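Local coordinates for protein aldehyde dehydrogenase (Listeria monocytogenes, PDB 3K9D) that probably oxidises aldehydes with NAD or NADP as electron acceptor, at residues A[31-34]-A[35-39]. Residues are numbered along the deposited sequence; the frame is centred on the assembly and turned at random.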
ATOM      1  N   MET A  31      16.890 -14.310 -12.027  1.00 22.15           N
ATOM      2  CA  MET A  31      17.152 -13.780 -13.372  1.00 22.52           C
ATOM      3  C   MET A  31      17.558 -12.308 -13.359  1.00 23.24           C
ATOM      4  O   MET A  31      17.093 -11.534 -12.515  1.00 26.10           O
ATOM      5  CB  MET A  31      15.922 -13.940 -14.273  1.00 22.80           C
ATOM      6  CG  MET A  31      15.360 -15.338 -14.376  1.00 14.96           C
ATOM      7  SD  MET A  31      14.044 -15.436 -15.634  1.00 14.32           S
ATOM      8  CE  MET A  31      13.910 -17.203 -15.723  1.00 14.03           C
ATOM      9  N   SER A  32      18.391 -11.917 -14.323  1.00 13.09           N
ATOM     10  CA  SER A  32      18.808 -10.526 -14.466  1.00 17.66           C
ATOM     11  C   SER A  32      17.700  -9.674 -15.090  1.00 22.17           C
ATOM     12  O   SER A  32      16.657 -10.204 -15.488  1.00 18.91           O
ATOM     13  CB  SER A  32      20.089 -10.428 -15.295  1.00 18.47           C
ATOM     14  OG  SER A  32      19.790 -10.399 -16.680  1.00 18.23           O
ATOM     15  N   GLN A  33      17.923  -8.356 -15.167  1.00 23.27           N
ATOM     16  CA  GLN A  33      16.957  -7.437 -15.799  1.00 24.42           C
ATOM     17  C   GLN A  33      16.774  -7.780 -17.276  1.00 25.76           C
ATOM     18  O   GLN A  33      15.660  -7.749 -17.792  1.00 24.96           O
ATOM     19  CB  GLN A  33      17.389  -5.972 -15.654  1.00 17.90           C
ATOM     20  CG  GLN A  33      16.368  -4.951 -16.207  1.00 19.23           C
ATOM     21  CD  GLN A  33      15.170  -4.756 -15.295  1.00 17.13           C
ATOM     22  OE1 GLN A  33      15.304  -4.236 -14.183  1.00 19.20           O
ATOM     23  NE2 GLN A  33      13.988  -5.169 -15.758  1.00 17.25           N
ATOM     24  N   GLN A  34      17.886  -8.103 -17.931  1.00 26.49           N
ATOM     25  CA  GLN A  34      17.913  -8.535 -19.329  1.00 27.12           C
ATOM     26  C   GLN A  34      17.043  -9.772 -19.580  1.00 20.89           C
ATOM     27  O   GLN A  34      16.164  -9.736 -20.441  1.00 18.06           O
ATOM     28  CB  GLN A  34      19.355  -8.768 -19.782  1.00 29.18           C
ATOM     29  CG  GLN A  34      20.184  -7.477 -19.986  1.00 41.27           C
ATOM     30  CD  GLN A  34      20.809  -6.897 -18.698  1.00 50.61           C
ATOM     31  OE1 GLN A  34      20.519  -7.337 -17.575  1.00 36.92           O
ATOM     32  NE2 GLN A  34      21.680  -5.898 -18.871  1.00 27.65           N
ATOM     33  N   GLN A  35      17.268 -10.836 -18.807  1.00 17.98           N
ATOM     34  CA  GLN A  35      16.445 -12.055 -18.871  1.00 17.36           C
ATOM     35  C   GLN A  35      14.943 -11.828 -18.617  1.00 19.01           C
ATOM     36  O   GLN A  35      14.102 -12.337 -19.369  1.00 14.71           O
ATOM     37  CB  GLN A  35      16.997 -13.125 -17.939  1.00 17.76           C
ATOM     38  CG  GLN A  35      18.216 -13.879 -18.491  1.00 15.72           C
ATOM     39  CD  GLN A  35      18.979 -14.634 -17.413  1.00 19.60           C
ATOM     40  OE1 GLN A  35      19.565 -15.683 -17.665  1.00 26.36           O
ATOM     41  NE2 GLN A  35      18.981 -14.099 -16.215  1.00 18.05           N
ATOM     42  N   ILE A  36      14.609 -11.058 -17.580  1.00 17.00           N
ATOM     43  CA  ILE A  36      13.209 -10.632 -17.329  1.00 18.36           C
ATOM     44  C   ILE A  36      12.564  -9.896 -18.521  1.00 23.18           C
ATOM     45  O   ILE A  36      11.440 -10.237 -18.937  1.00 15.95           O
ATOM     46  CB  ILE A  36      13.095  -9.762 -16.013  1.00 15.67           C
ATOM     47  CG1 ILE A  36      13.354 -10.615 -14.755  1.00 14.60           C
ATOM     48  CG2 ILE A  36      11.781  -8.909 -15.966  1.00 19.60           C
ATOM     49  CD1 ILE A  36      12.233 -11.550 -14.304  1.00 12.37           C
ATOM     50  N   ASP A  37      13.285  -8.907 -19.063  1.00 18.35           N
ATOM     51  CA  ASP A  37      12.771  -8.038 -20.125  1.00 23.88           C
ATOM     52  C   ASP A  37      12.538  -8.780 -21.428  1.00 26.70           C
ATOM     53  O   ASP A  37      11.626  -8.423 -22.182  1.00 22.28           O
ATOM     54  CB  ASP A  37      13.684  -6.825 -20.359  1.00 24.26           C
ATOM     55  CG  ASP A  37      13.648  -5.833 -19.207  1.00 35.97           C
ATOM     56  OD1 ASP A  37      12.714  -5.915 -18.376  1.00 20.71           O
ATOM     57  OD2 ASP A  37      14.561  -4.977 -19.123  1.00 20.34           O
ATOM     58  N   THR A  38      13.365  -9.799 -21.675  1.00 20.69           N
ATOM     59  CA  THR A  38      13.176 -10.746 -22.767  1.00 16.57           C
ATOM     60  C   THR A  38      11.827 -11.475 -22.692  1.00 15.62           C
ATOM     61  O   THR A  38      11.139 -11.611 -23.694  1.00 16.91           O
ATOM     62  CB  THR A  38      14.357 -11.764 -22.817  1.00 16.96           C
ATOM     63  OG1 THR A  38      15.550 -11.080 -23.223  1.00 18.24           O
ATOM     64  CG2 THR A  38      14.097 -12.900 -23.803  1.00 19.58           C
ATOM     65  N   ILE A  39      11.457 -11.930 -21.502  1.00 13.83           N
ATOM     66  CA  ILE A  39      10.169 -12.581 -21.272  1.00 16.44           C
ATOM     67  C   ILE A  39       9.003 -11.597 -21.428  1.00 14.72           C
ATOM     68  O   ILE A  39       8.014 -11.921 -22.078  1.00 19.46           O
ATOM     69  CB  ILE A  39      10.135 -13.241 -19.871  1.00 17.94           C
ATOM     70  CG1 ILE A  39      11.125 -14.401 -19.812  1.00 18.02           C
ATOM     71  CG2 ILE A  39       8.717 -13.706 -19.505  1.00 18.31           C
ATOM     72  CD1 ILE A  39      11.711 -14.629 -18.407  1.00 21.50           C
TER
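Gln35 meets Ser32 where helix 33-49 starts: Ser32 is the N-cap, and its OG takes a weak but nearly straight bond from Gln35 N, 3.3 Å away. The chi1 of Ser32 (85°) sets OG between its own backbone N and carbonyl carbon, which puts it within reach of Gln35 N. The aliphatic part of Gln35 lies beside CB of Met31.

At Ile36 the main chain enters the helical pattern, its N bonding to Ser32 O at 3.0 Å. The CG1 branch packs loosely near Met31 CB, and the side chain also rests on Ile91.

Asp37 repeats the backbone step, its N reaching Gln33 O, and adds a side-chain clasp one turn long. Gln33 NE2 donates to the syn side of Asp37 OD1 at 3.0 Å; OD1 lies nearly in the amide plane of Gln33, but the nitrogen stands 33° out of the carboxylate plane. The bend of Gln33 at chi2 (76°) brings the amide back toward the helix. Its OE1 accepts from Thr90 N, while Asp37 OD1 also forms a salt bridge with Lys134 of helix 121-134.

Thr38 grips Gln34 O twice, through its N at 3.1 Å and through OG1 at 3.2 Å, the hydroxyl coming from above the carbonyl plane.

Ile39 CD1 touches Met31 SD at 3.7 Å, the two side chains crossing at about a right angle. The extended methionine also reaches Pro168.

The helix start is thus capped by a serine, the thioether of Met31 lies against Ile39 about two turns further on, and the Gln33–Asp37 pair ties the helix to Thr90 and Lys134; the lysine probably helps keep the carboxylate ionised.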